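Local coordinates for protein purine nucleoside phosphorylase (Anopheles gambiae, PDB 2P4S) that catalyses the phosphorolysis of inosine, guanosine and their 2'-deoxy forms to free purine bases and pentose 1-phosphates in purine salvage, working as a homotrimer, at residues Phe141-Arg152 with Cys165-Tyr176; Cys320-Asn328 with Val348-Phe359. One frame throughout, in Å; residues are numbered along the deposited sequence.

Interaction 1: Phe141-Arg152 with Cys165-Tyr176; sequences FPVSTVAGHVGR and CMQGRFHHYEGY. With DIH (7-[[(3R,4R)-3-(hydroxymethyl)-4-oxidanyl-pyrrolidin-1-ium-1-yl]methyl]-3,5-dihydropyrrolo[3,2-d]pyrimidin-4-one), chain F; PO4 (phosphate ion), chain D.
H149 and R169 meet at the phosphate site of this phosphorylase-superfamily fold, where a loop, joined through a G1 beta bulge, folds over the end of strand 161-167. With CG anti to the carbonyl carbon (chi1 -69°), the H149 ring sets CD2 3.0 Å from R169 N, which lies at its edge. R169 NH1, and weakly H149 NE2, donate to phosphate O2, whose position is less certain; S118, A201 and S305 complete the grip. S144 OG holds R169 O from above its carbonyl plane, at 3.0 Å. E309 forms a salt bridge with R169 NE and T199 O takes R169 NH2, together limiting the guanidinium's turning. The H171 ring edge approaches the H149 ring face, offset, planes at 77°. Y173 OH donates to DIH O3' (2.7 Å), while V146 CG2 lies at the Y173 ring edge; F244 of a neighbouring subunit packs on both residues. T145 N and T145 OG1 both donate to E174 OE1, at 2.8 and 2.7 Å, from the same face of its carboxylate. P142 CB sits over the F170 ring, 3.6 Å from its centroid. Y176 OH donates to V143 O in the carbonyl plane. At the bulge, Q167 O takes G151 N at 2.8 Å and R152 N at 3.2 Å.

Interaction 2: Cys320-Asn328 with Val348-Phe359; sequences CFAFSLITN and VGKNREKTLGEF. With DIH (7-[[(3R,4R)-3-(hydroxymethyl)-4-oxidanyl-pyrrolidin-1-ium-1-yl]methyl]-3,5-dihydropyrrolo[3,2-d]pyrimidin-4-one), chain F.
F323 and F359 form the main aromatic contact between central strand 319-329 and the C-terminal helix 353-370, which packs against the sheet of this phosphorylase fold. The edge of F359 points at the face of F323 in a T-shaped pair, centroids 5.4 Å apart and planes at 82°. F359 reaches that far because its CG is anti to the backbone N (chi1 180°), extending the ring from the helix toward the strand. CZ of the same ring lies 4.1 Å from F321 CZ, at the edge of the F321 ring. Helix 253-265 touches both F321 and F359.

Aliphatic contacts continue the seam. L356 CD2 approaches F323 CE1 obliquely, and its CD1 lies 4.4 Å from L325 CD2. That L325 methyl presses on the backbone of helix 342-350, 3.4 Å from G349 CA, where the absence of a side chain lets it come close. V348 brings CG2 to 3.6 Å from T327 O, while its CB meets T327 CG2.

At the end of the strand polar bonds hold the purine analogue. N328 OD1 accepts from DIH N7 at 2.8 Å and N328 ND2 donates to DIH O6 at 2.9 Å, both nearly straight at 171°. T327 OG1 donates to N328 OD1 in the carbonyl plane, which helps set the amide's rotation.

No hydrogen bond crosses between strand and helices, so the join rests on apolar contact, whereas the amide matches the 6-oxo group and the analogue's own N7 proton, a pattern consistent with the preference for inosine and guanosine over adenosine.

Overall arrangement
Interactions 1 and 2 are both largely buried and reach the same sheet, with centres about 18 Å apart and nearest atoms about 6 Å apart. They do not touch, yet both reach DIH: the 165-176 segment bonds its hydroxypyrrolidine end through Y173, and 320-328 holds its base through N328. Interaction 1 joins a loop to the end of a strand and the loop that follows it, near a subunit interface; it has several exposed residues and relies on hydrogen bonds, with charged and aromatic groups close to phosphate. Interaction 2 joins a central strand to two helices within one subunit, its touching residues mostly buried and its crossing contacts apolar; its ligand-binding polar groups lie at the end of the strand.

Interaction 1: Phe141-Arg152 with Cys165-Tyr176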
loop_
_atom_site.group_PDB
_atom_site.type_symbol
_atom_site.label_atom_id
_atom_site.label_comp_id
_atom_site.label_asym_id
_atom_site.label_seq_id
_atom_site.Cartn_x
_atom_site.Cartn_y
_atom_site.Cartn_z
ATOM N N PHE A 141 16.981 -21.255 4.559
ATOM C CA PHE A 141 17.157 -20.290 3.496
ATOM C C PHE A 141 16.077 -20.410 2.393
ATOM O O PHE A 141 15.746 -21.524 1.949
ATOM C CB PHE A 141 18.538 -20.433 2.889
ATOM C CG PHE A 141 19.343 -19.165 2.949
ATOM C CD1 PHE A 141 19.687 -18.619 4.168
ATOM C CD2 PHE A 141 19.767 -18.535 1.799
ATOM C CE1 PHE A 141 20.457 -17.448 4.246
ATOM C CE2 PHE A 141 20.535 -17.328 1.869
ATOM C CZ PHE A 141 20.876 -16.812 3.101
ATOM N N PRO A 142 15.550 -19.253 1.938
ATOM C CA PRO A 142 14.708 -19.247 0.750
ATOM C C PRO A 142 15.552 -19.609 -0.459
ATOM O O PRO A 142 16.788 -19.609 -0.402
ATOM C CB PRO A 142 14.243 -17.780 0.638
ATOM C CG PRO A 142 14.543 -17.136 1.937
ATOM C CD PRO A 142 15.714 -17.902 2.520
ATOM N N VAL A 143 14.894 -19.941 -1.544
ATOM C CA VAL A 143 15.585 -20.195 -2.790
ATOM C C VAL A 143 15.188 -19.140 -3.827
ATOM O O VAL A 143 14.069 -18.610 -3.803
ATOM C CB VAL A 143 15.320 -21.631 -3.302
ATOM C CG1 VAL A 143 15.834 -22.715 -2.237
ATOM C CG2 VAL A 143 13.853 -21.839 -3.645
ATOM N N SER A 144 16.104 -18.851 -4.745
ATOM C CA SER A 144 15.844 -17.917 -5.873
ATOM C C SER A 144 15.097 -18.618 -6.999
ATOM O O SER A 144 15.586 -19.592 -7.524
ATOM C CB SER A 144 17.173 -17.360 -6.389
ATOM O OG SER A 144 17.759 -16.553 -5.396
ATOM N N THR A 145 13.908 -18.153 -7.371
ATOM C CA THR A 145 13.123 -18.839 -8.436
ATOM C C THR A 145 13.181 -18.055 -9.765
ATOM O O THR A 145 12.661 -18.500 -10.783
ATOM C CB THR A 145 11.649 -19.116 -8.023
ATOM O OG1 THR A 145 10.923 -17.880 -7.913
ATOM C CG2 THR A 145 11.535 -19.887 -6.644
ATOM N N VAL A 146 13.855 -16.902 -9.744
ATOM C CA VAL A 146 13.912 -15.980 -10.892
ATOM C C VAL A 146 15.049 -16.315 -11.866
ATOM O O VAL A 146 16.188 -16.482 -11.449
ATOM C CB VAL A 146 13.870 -14.469 -10.405
ATOM C CG1 VAL A 146 13.932 -13.484 -11.566
ATOM C CG2 VAL A 146 12.580 -14.260 -9.658
ATOM N N ALA A 147 14.742 -16.428 -13.164
ATOM C CA ALA A 147 15.802 -16.679 -14.151
ATOM C C ALA A 147 16.984 -15.715 -13.945
ATOM O O ALA A 147 16.770 -14.518 -13.748
ATOM C CB ALA A 147 15.257 -16.571 -15.598
ATOM N N GLY A 148 18.223 -16.209 -14.003
ATOM C CA GLY A 148 19.388 -15.332 -13.839
ATOM C C GLY A 148 19.766 -15.063 -12.395
ATOM O O GLY A 148 20.802 -14.448 -12.134
ATOM N N HIS A 149 18.934 -15.497 -11.435
ATOM C CA HIS A 149 19.359 -15.525 -10.023
ATOM C C HIS A 149 19.880 -16.946 -9.707
ATOM O O HIS A 149 19.101 -17.866 -9.476
ATOM C CB HIS A 149 18.233 -15.061 -9.105
ATOM C CG HIS A 149 17.919 -13.596 -9.244
ATOM N ND1 HIS A 149 17.442 -13.039 -10.414
ATOM C CD2 HIS A 149 18.074 -12.571 -8.384
ATOM C CE1 HIS A 149 17.334 -11.733 -10.274
ATOM N NE2 HIS A 149 17.691 -11.427 -9.045
ATOM N N VAL A 150 21.200 -17.124 -9.741
ATOM C CA VAL A 150 21.803 -18.464 -9.535
ATOM C C VAL A 150 21.424 -19.114 -8.198
ATOM O O VAL A 150 21.101 -20.307 -8.177
ATOM C CB VAL A 150 23.349 -18.499 -9.736
ATOM C CG1 VAL A 150 23.899 -19.901 -9.460
ATOM C CG2 VAL A 150 23.694 -18.094 -11.185
ATOM N N GLY A 151 21.447 -18.355 -7.105
ATOM C CA GLY A 151 21.063 -18.895 -5.807
ATOM C C GLY A 151 22.203 -19.508 -5.008
ATOM O O GLY A 151 22.084 -20.653 -4.535
ATOM N N ARG A 152 23.316 -18.779 -4.864
ATOM C CA ARG A 152 24.468 -19.226 -4.032
ATOM C C ARG A 152 24.999 -18.087 -3.163
ATOM O O ARG A 152 25.049 -16.952 -3.618
ATOM C CB ARG A 152 25.640 -19.680 -4.898
ATOM C CG ARG A 152 25.376 -20.886 -5.708
ATOM C CD ARG A 152 26.554 -21.151 -6.632
ATOM N NE ARG A 152 26.217 -22.241 -7.544
ATOM C CZ ARG A 152 26.658 -22.339 -8.797
ATOM N NH1 ARG A 152 27.470 -21.414 -9.310
ATOM N NH2 ARG A 152 26.267 -23.363 -9.547
ATOM N N CYS A 165 28.878 -12.657 -0.751
ATOM C CA CYS A 165 28.153 -12.262 -1.909
ATOM C C CYS A 165 26.894 -13.131 -2.176
ATOM O O CYS A 165 26.981 -14.370 -2.330
ATOM C CB CYS A 165 29.159 -12.271 -3.041
ATOM S SG CYS A 165 28.473 -11.670 -4.499
ATOM N N MET A 166 25.714 -12.498 -2.129
ATOM C CA MET A 166 24.471 -13.126 -2.572
ATOM C C MET A 166 24.377 -13.119 -4.069
ATOM O O MET A 166 24.055 -12.102 -4.687
ATOM C CB MET A 166 23.246 -12.456 -1.989
ATOM C CG MET A 166 22.895 -12.944 -0.610
ATOM S SD MET A 166 21.467 -12.036 0.019
ATOM C CE MET A 166 20.060 -12.809 -0.811
ATOM N N GLN A 167 24.688 -14.255 -4.663
ATOM C CA GLN A 167 24.556 -14.400 -6.093
ATOM C C GLN A 167 23.126 -14.805 -6.420
ATOM O O GLN A 167 22.781 -16.014 -6.461
ATOM C CB GLN A 167 25.539 -15.429 -6.617
ATOM C CG GLN A 167 25.617 -15.422 -8.130
ATOM C CD GLN A 167 26.548 -16.506 -8.653
ATOM O OE1 GLN A 167 26.849 -17.464 -7.943
ATOM N NE2 GLN A 167 26.994 -16.360 -9.894
ATOM N N GLY A 168 22.295 -13.790 -6.687
ATOM C CA GLY A 168 20.847 -13.976 -6.768
ATOM C C GLY A 168 20.176 -13.558 -5.486
ATOM O O GLY A 168 20.739 -13.726 -4.403
ATOM N N ARG A 169 18.957 -13.032 -5.587
ATOM C CA ARG A 169 18.211 -12.619 -4.396
ATOM C C ARG A 169 16.753 -13.123 -4.426
ATOM O O ARG A 169 16.381 -13.911 -5.309
ATOM C CB ARG A 169 18.276 -11.083 -4.200
ATOM C CG ARG A 169 17.577 -10.270 -5.304
ATOM C CD ARG A 169 16.794 -9.042 -4.797
ATOM N NE ARG A 169 17.619 -7.991 -4.196
ATOM C CZ ARG A 169 18.479 -7.232 -4.872
ATOM N NH1 ARG A 169 18.616 -7.373 -6.195
ATOM N NH2 ARG A 169 19.193 -6.311 -4.221
ATOM N N PHE A 170 15.970 -12.662 -3.434
ATOM C CA PHE A 170 14.565 -13.034 -3.164
ATOM C C PHE A 170 13.675 -11.806 -3.308
ATOM O O PHE A 170 14.019 -10.722 -2.805
ATOM C CB PHE A 170 14.404 -13.584 -1.714
ATOM C CG PHE A 170 15.473 -14.571 -1.341
ATOM C CD1 PHE A 170 15.757 -15.662 -2.190
ATOM C CD2 PHE A 170 16.258 -14.387 -0.202
ATOM C CE1 PHE A 170 16.774 -16.563 -1.864
ATOM C CE2 PHE A 170 17.283 -15.319 0.112
ATOM C CZ PHE A 170 17.533 -16.384 -0.709
ATOM N N HIS A 171 12.523 -11.992 -3.942
ATOM C CA HIS A 171 11.633 -10.879 -4.251
ATOM C C HIS A 171 10.277 -11.173 -3.690
ATOM O O HIS A 171 9.861 -12.332 -3.630
ATOM C CB HIS A 171 11.499 -10.682 -5.752
ATOM C CG HIS A 171 12.798 -10.755 -6.504
ATOM N ND1 HIS A 171 13.473 -9.627 -6.932
ATOM C CD2 HIS A 171 13.510 -11.814 -6.968
ATOM C CE1 HIS A 171 14.559 -9.982 -7.599
ATOM N NE2 HIS A 171 14.600 -11.307 -7.644
ATOM N N HIS A 172 9.588 -10.102 -3.317
ATOM C CA HIS A 172 8.259 -10.167 -2.738
ATOM C C HIS A 172 7.218 -10.815 -3.660
ATOM O O HIS A 172 6.348 -11.540 -3.184
ATOM C CB HIS A 172 7.843 -8.751 -2.319
ATOM C CG HIS A 172 6.674 -8.699 -1.387
ATOM N ND1 HIS A 172 6.584 -9.472 -0.243
ATOM C CD2 HIS A 172 5.563 -7.927 -1.404
ATOM C CE1 HIS A 172 5.463 -9.185 0.396
ATOM N NE2 HIS A 172 4.836 -8.239 -0.278
ATOM N N TYR A 173 7.308 -10.545 -4.964
ATOM C CA TYR A 173 6.431 -11.175 -5.984
ATOM C C TYR A 173 6.592 -12.721 -6.100
ATOM O O TYR A 173 5.755 -13.410 -6.737
ATOM C CB TYR A 173 6.589 -10.507 -7.367
ATOM C CG TYR A 173 7.976 -10.640 -7.961
ATOM C CD1 TYR A 173 8.457 -11.890 -8.446
ATOM C CD2 TYR A 173 8.807 -9.519 -8.108
ATOM C CE1 TYR A 173 9.748 -12.015 -8.995
ATOM C CE2 TYR A 173 10.089 -9.651 -8.646
ATOM C CZ TYR A 173 10.548 -10.902 -9.101
ATOM O OH TYR A 173 11.838 -11.022 -9.634
ATOM N N GLU A 174 7.661 -13.257 -5.497
ATOM C CA GLU A 174 7.826 -14.719 -5.391
ATOM C C GLU A 174 6.923 -15.268 -4.297
ATOM O O GLU A 174 6.756 -16.445 -4.187
ATOM C CB GLU A 174 9.288 -15.126 -5.168
ATOM C CG GLU A 174 10.228 -14.807 -6.359
ATOM C CD GLU A 174 11.746 -15.081 -6.070
ATOM O OE1 GLU A 174 12.182 -16.245 -6.192
ATOM O OE2 GLU A 174 12.507 -14.147 -5.720
ATOM N N GLY A 175 6.320 -14.413 -3.488
ATOM C CA GLY A 175 5.539 -14.914 -2.388
ATOM C C GLY A 175 6.243 -14.839 -1.048
ATOM O O GLY A 175 5.652 -15.193 -0.055
ATOM N N TYR A 176 7.483 -14.332 -1.019
ATOM C CA TYR A 176 8.226 -14.122 0.244
ATOM C C TYR A 176 7.859 -12.811 0.915
ATOM O O TYR A 176 7.926 -11.753 0.271
ATOM C CB TYR A 176 9.746 -14.148 0.028
ATOM C CG TYR A 176 10.269 -15.384 -0.676
ATOM C CD1 TYR A 176 9.887 -16.688 -0.263
ATOM C CD2 TYR A 176 11.136 -15.259 -1.771
ATOM C CE1 TYR A 176 10.387 -17.833 -0.938
ATOM C CE2 TYR A 176 11.643 -16.362 -2.423
ATOM C CZ TYR A 176 11.274 -17.651 -1.998
ATOM O OH TYR A 176 11.787 -18.739 -2.675
HETATM O "O5'" DIH F . 12.846 -8.388 -15.271
HETATM C "C5'" DIH F . 12.062 -8.381 -14.061
HETATM C "C4'" DIH F . 13.042 -8.328 -12.914
HETATM C "C6'" DIH F . 14.024 -7.145 -13.063
HETATM C "C3'" DIH F . 12.302 -8.134 -11.608
HETATM O "O3'" DIH F . 13.016 -8.832 -10.585
HETATM C "C2'" DIH F . 12.436 -6.648 -11.336
HETATM N "N1'" DIH F . 13.826 -6.360 -11.810
HETATM C C10 DIH F . 14.071 -4.910 -11.838
HETATM C C9 DIH F . 13.517 -4.104 -12.993
HETATM C C8 DIH F . 14.184 -3.868 -14.225
HETATM N N7 DIH F . 13.392 -3.076 -14.998
HETATM C C5 DIH F . 12.245 -2.788 -14.330
HETATM C C6 DIH F . 11.052 -1.942 -14.620
HETATM O O6 DIH F . 10.914 -1.308 -15.746
HETATM N N1 DIH F . 10.124 -1.893 -13.641
HETATM C C2 DIH F . 10.233 -2.558 -12.452
HETATM N N3 DIH F . 11.308 -3.300 -12.142
HETATM C C4 DIH F . 12.314 -3.413 -13.074
HETATM P P PO4 D . 16.397 -7.174 -9.125
HETATM O O1 PO4 D . 17.638 -6.683 -9.800
HETATM O O2 PO4 D . 16.787 -8.329 -8.201
HETATM O O3 PO4 D . 15.731 -6.148 -8.286
HETATM O O4 PO4 D . 15.441 -7.614 -10.193
HETATM O O HOH W 1 7.932 -18.233 -6.620
HETATM O O HOH W 2 14.789 -15.176 -7.315
#

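Interaction 2: Cys320-Asn328 with Val348-Phe359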
loop_
_atom_site.group_PDB
_atom_site.type_symbol
_atom_site.label_atom_id
_atom_site.label_comp_id
_atom_site.label_asym_id
_atom_site.label_seq_id
_atom_site.Cartn_x
_atom_site.Cartn_y
_atom_site.Cartn_z
ATOM N N CYS A 320 25.502 1.544 4.235
ATOM C CA CYS A 320 24.890 1.090 2.987
ATOM C C CYS A 320 25.304 1.912 1.778
ATOM O O CYS A 320 25.385 3.149 1.856
ATOM C CB CYS A 320 23.361 1.139 3.088
ATOM S SG CYS A 320 22.647 0.099 4.388
ATOM N N PHE A 321 25.576 1.192 0.683
ATOM C CA PHE A 321 25.846 1.749 -0.617
ATOM C C PHE A 321 24.958 0.923 -1.560
ATOM O O PHE A 321 24.825 -0.294 -1.391
ATOM C CB PHE A 321 27.336 1.590 -1.003
ATOM C CG PHE A 321 27.630 2.017 -2.410
ATOM C CD1 PHE A 321 27.930 1.070 -3.397
ATOM C CD2 PHE A 321 27.538 3.383 -2.782
ATOM C CE1 PHE A 321 28.141 1.447 -4.721
ATOM C CE2 PHE A 321 27.760 3.795 -4.118
ATOM C CZ PHE A 321 28.079 2.834 -5.090
ATOM N N ALA A 322 24.313 1.576 -2.515
ATOM C CA ALA A 322 23.466 0.862 -3.465
ATOM C C ALA A 322 23.397 1.552 -4.818
ATOM O O ALA A 322 23.478 2.773 -4.892
ATOM C CB ALA A 322 22.045 0.699 -2.885
ATOM N N PHE A 323 23.250 0.763 -5.881
ATOM C CA PHE A 323 22.989 1.291 -7.217
ATOM C C PHE A 323 22.043 0.431 -8.032
ATOM O O PHE A 323 21.928 -0.765 -7.792
ATOM C CB PHE A 323 24.273 1.534 -8.013
ATOM C CG PHE A 323 25.097 0.308 -8.259
ATOM C CD1 PHE A 323 24.884 -0.473 -9.391
ATOM C CD2 PHE A 323 26.132 -0.035 -7.399
ATOM C CE1 PHE A 323 25.658 -1.563 -9.652
ATOM C CE2 PHE A 323 26.916 -1.147 -7.660
ATOM C CZ PHE A 323 26.683 -1.901 -8.799
ATOM N N SER A 324 21.408 1.081 -9.014
ATOM C CA SER A 324 20.589 0.447 -10.033
ATOM C C SER A 324 21.343 0.482 -11.377
ATOM O O SER A 324 21.802 1.558 -11.819
ATOM C CB SER A 324 19.284 1.233 -10.219
ATOM O OG SER A 324 18.441 1.246 -9.083
ATOM N N LEU A 325 21.441 -0.676 -12.038
ATOM C CA LEU A 325 21.726 -0.703 -13.464
ATOM C C LEU A 325 20.387 -0.459 -14.194
ATOM O O LEU A 325 19.420 -1.211 -13.988
ATOM C CB LEU A 325 22.315 -2.062 -13.871
ATOM C CG LEU A 325 22.724 -2.247 -15.336
ATOM C CD1 LEU A 325 23.886 -1.306 -15.769
ATOM C CD2 LEU A 325 23.128 -3.706 -15.525
ATOM N N ILE A 326 20.350 0.587 -15.043
ATOM C CA ILE A 326 19.175 0.934 -15.813
ATOM C C ILE A 326 19.126 -0.023 -16.996
ATOM O O ILE A 326 19.964 0.029 -17.867
ATOM C CB ILE A 326 19.250 2.423 -16.304
ATOM C CG1 ILE A 326 19.394 3.383 -15.115
ATOM C CG2 ILE A 326 18.081 2.768 -17.231
ATOM C CD1 ILE A 326 18.218 3.327 -14.049
ATOM N N THR A 327 18.140 -0.924 -17.028
ATOM C CA THR A 327 18.194 -2.068 -17.953
ATOM C C THR A 327 17.222 -1.849 -19.088
ATOM O O THR A 327 17.187 -2.598 -20.046
ATOM C CB THR A 327 17.884 -3.396 -17.222
ATOM O OG1 THR A 327 16.709 -3.231 -16.403
ATOM C CG2 THR A 327 19.050 -3.776 -16.328
ATOM N N ASN A 328 16.435 -0.793 -18.971
ATOM C CA ASN A 328 15.363 -0.515 -19.878
ATOM C C ASN A 328 14.814 0.806 -19.448
ATOM O O ASN A 328 14.884 1.164 -18.258
ATOM C CB ASN A 328 14.240 -1.581 -19.843
ATOM C CG ASN A 328 13.621 -1.752 -18.446
ATOM O OD1 ASN A 328 14.283 -2.278 -17.504
ATOM N ND2 ASN A 328 12.353 -1.328 -18.303
ATOM N N VAL A 348 21.657 -6.942 -20.255
ATOM C CA VAL A 348 22.289 -5.623 -20.143
ATOM C C VAL A 348 23.469 -5.688 -19.122
ATOM O O VAL A 348 24.577 -5.170 -19.392
ATOM C CB VAL A 348 21.234 -4.533 -19.768
ATOM C CG1 VAL A 348 21.886 -3.173 -19.455
ATOM C CG2 VAL A 348 20.191 -4.378 -20.869
ATOM N N GLY A 349 23.231 -6.319 -17.976
ATOM C CA GLY A 349 24.279 -6.557 -16.998
ATOM C C GLY A 349 25.387 -7.515 -17.393
ATOM O O GLY A 349 26.561 -7.236 -17.103
ATOM N N LYS A 350 25.021 -8.639 -18.038
ATOM C CA LYS A 350 25.973 -9.620 -18.582
ATOM C C LYS A 350 26.891 -8.943 -19.561
ATOM O O LYS A 350 28.090 -9.198 -19.546
ATOM C CB LYS A 350 25.289 -10.775 -19.332
ATOM C CG LYS A 350 24.159 -11.465 -18.560
ATOM C CD LYS A 350 23.430 -12.584 -19.401
ATOM C CE LYS A 350 23.838 -13.984 -18.908
ATOM N NZ LYS A 350 23.545 -14.128 -17.429
ATOM N N ASN A 351 26.321 -8.091 -20.413
ATOM C CA ASN A 351 27.113 -7.308 -21.364
ATOM C C ASN A 351 28.042 -6.250 -20.716
ATOM O O ASN A 351 28.865 -5.647 -21.411
ATOM C CB ASN A 351 26.226 -6.669 -22.466
ATOM C CG ASN A 351 25.522 -7.721 -23.348
ATOM O OD1 ASN A 351 26.005 -8.849 -23.514
ATOM N ND2 ASN A 351 24.361 -7.355 -23.890
ATOM N N ARG A 352 27.899 -6.033 -19.405
ATOM C CA ARG A 352 28.711 -5.054 -18.661
ATOM C C ARG A 352 29.467 -5.627 -17.463
ATOM O O ARG A 352 29.859 -4.896 -16.552
ATOM C CB ARG A 352 27.845 -3.876 -18.235
ATOM C CG ARG A 352 27.606 -2.962 -19.364
ATOM C CD ARG A 352 26.281 -2.255 -19.229
ATOM N NE ARG A 352 25.556 -2.257 -20.518
ATOM C CZ ARG A 352 25.587 -1.248 -21.367
ATOM N NH1 ARG A 352 26.304 -0.165 -21.065
ATOM N NH2 ARG A 352 24.906 -1.301 -22.496
ATOM N N GLU A 353 29.710 -6.928 -17.479
ATOM C CA GLU A 353 30.268 -7.591 -16.301
ATOM C C GLU A 353 31.681 -7.105 -15.907
ATOM O O GLU A 353 32.023 -7.051 -14.714
ATOM C CB GLU A 353 30.206 -9.139 -16.453
ATOM C CG GLU A 353 31.145 -9.705 -17.491
ATOM C CD GLU A 353 31.005 -11.232 -17.684
ATOM O OE1 GLU A 353 31.013 -11.991 -16.667
ATOM O OE2 GLU A 353 30.919 -11.646 -18.873
ATOM N N LYS A 354 32.493 -6.768 -16.913
ATOM C CA LYS A 354 33.847 -6.303 -16.661
ATOM C C LYS A 354 33.774 -4.963 -15.895
ATOM O O LYS A 354 34.321 -4.828 -14.805
ATOM C CB LYS A 354 34.598 -6.211 -17.998
ATOM C CG LYS A 354 36.111 -6.114 -17.906
ATOM C CD LYS A 354 36.752 -6.932 -19.069
ATOM C CE LYS A 354 38.047 -6.271 -19.655
ATOM N NZ LYS A 354 39.237 -6.353 -18.736
ATOM N N THR A 355 33.051 -4.004 -16.458
ATOM C CA THR A 355 32.818 -2.690 -15.844
ATOM C C THR A 355 32.187 -2.744 -14.424
ATOM O O THR A 355 32.690 -2.118 -13.470
ATOM C CB THR A 355 31.883 -1.839 -16.781
ATOM O OG1 THR A 355 32.460 -1.779 -18.088
ATOM C CG2 THR A 355 31.692 -0.428 -16.265
ATOM N N LEU A 356 31.079 -3.478 -14.314
ATOM C CA LEU A 356 30.397 -3.664 -13.047
ATOM C C LEU A 356 31.340 -4.214 -11.987
ATOM O O LEU A 356 31.348 -3.729 -10.860
ATOM C CB LEU A 356 29.169 -4.570 -13.221
ATOM C CG LEU A 356 27.999 -4.033 -14.101
ATOM C CD1 LEU A 356 27.154 -5.201 -14.662
ATOM C CD2 LEU A 356 27.110 -3.094 -13.338
ATOM N N GLY A 357 32.179 -5.174 -12.375
ATOM C CA GLY A 357 33.119 -5.818 -11.433
ATOM C C GLY A 357 34.213 -4.867 -10.968
ATOM O O GLY A 357 34.495 -4.757 -9.774
ATOM N N GLU A 358 34.804 -4.159 -11.923
ATOM C CA GLU A 358 35.810 -3.134 -11.636
ATOM C C GLU A 358 35.260 -2.047 -10.717
ATOM O O GLU A 358 35.893 -1.681 -9.719
ATOM C CB GLU A 358 36.308 -2.532 -12.945
ATOM C CG GLU A 358 37.534 -1.624 -12.795
ATOM C CD GLU A 358 38.759 -2.332 -12.155
ATOM O OE1 GLU A 358 39.081 -3.488 -12.560
ATOM O OE2 GLU A 358 39.391 -1.734 -11.242
ATOM N N PHE A 359 34.058 -1.563 -11.043
ATOM C CA PHE A 359 33.336 -0.534 -10.244
ATOM C C PHE A 359 33.103 -1.000 -8.823
ATOM O O PHE A 359 33.502 -0.345 -7.862
ATOM C CB PHE A 359 32.007 -0.124 -10.966
ATOM C CG PHE A 359 31.182 0.930 -10.232
ATOM C CD1 PHE A 359 31.529 2.293 -10.294
ATOM C CD2 PHE A 359 30.061 0.561 -9.497
ATOM C CE1 PHE A 359 30.761 3.268 -9.635
ATOM C CE2 PHE A 359 29.267 1.545 -8.844
ATOM C CZ PHE A 359 29.627 2.897 -8.908
HETATM O "O5'" DIH F . 12.846 -8.388 -15.271
HETATM C "C5'" DIH F . 12.062 -8.381 -14.061
HETATM C "C4'" DIH F . 13.042 -8.328 -12.914
HETATM C "C6'" DIH F . 14.024 -7.145 -13.063
HETATM C "C3'" DIH F . 12.302 -8.134 -11.608
HETATM O "O3'" DIH F . 13.016 -8.832 -10.585
HETATM C "C2'" DIH F . 12.436 -6.648 -11.336
HETATM N "N1'" DIH F . 13.826 -6.360 -11.810
HETATM C C10 DIH F . 14.071 -4.910 -11.838
HETATM C C9 DIH F . 13.517 -4.104 -12.993
HETATM C C8 DIH F . 14.184 -3.868 -14.225
HETATM N N7 DIH F . 13.392 -3.076 -14.998
HETATM C C5 DIH F . 12.245 -2.788 -14.330
HETATM C C6 DIH F . 11.052 -1.942 -14.620
HETATM O O6 DIH F . 10.914 -1.308 -15.746
HETATM N N1 DIH F . 10.124 -1.893 -13.641
HETATM C C2 DIH F . 10.233 -2.558 -12.452
HETATM N N3 DIH F . 11.308 -3.300 -12.142
HETATM C C4 DIH F . 12.314 -3.413 -13.074
#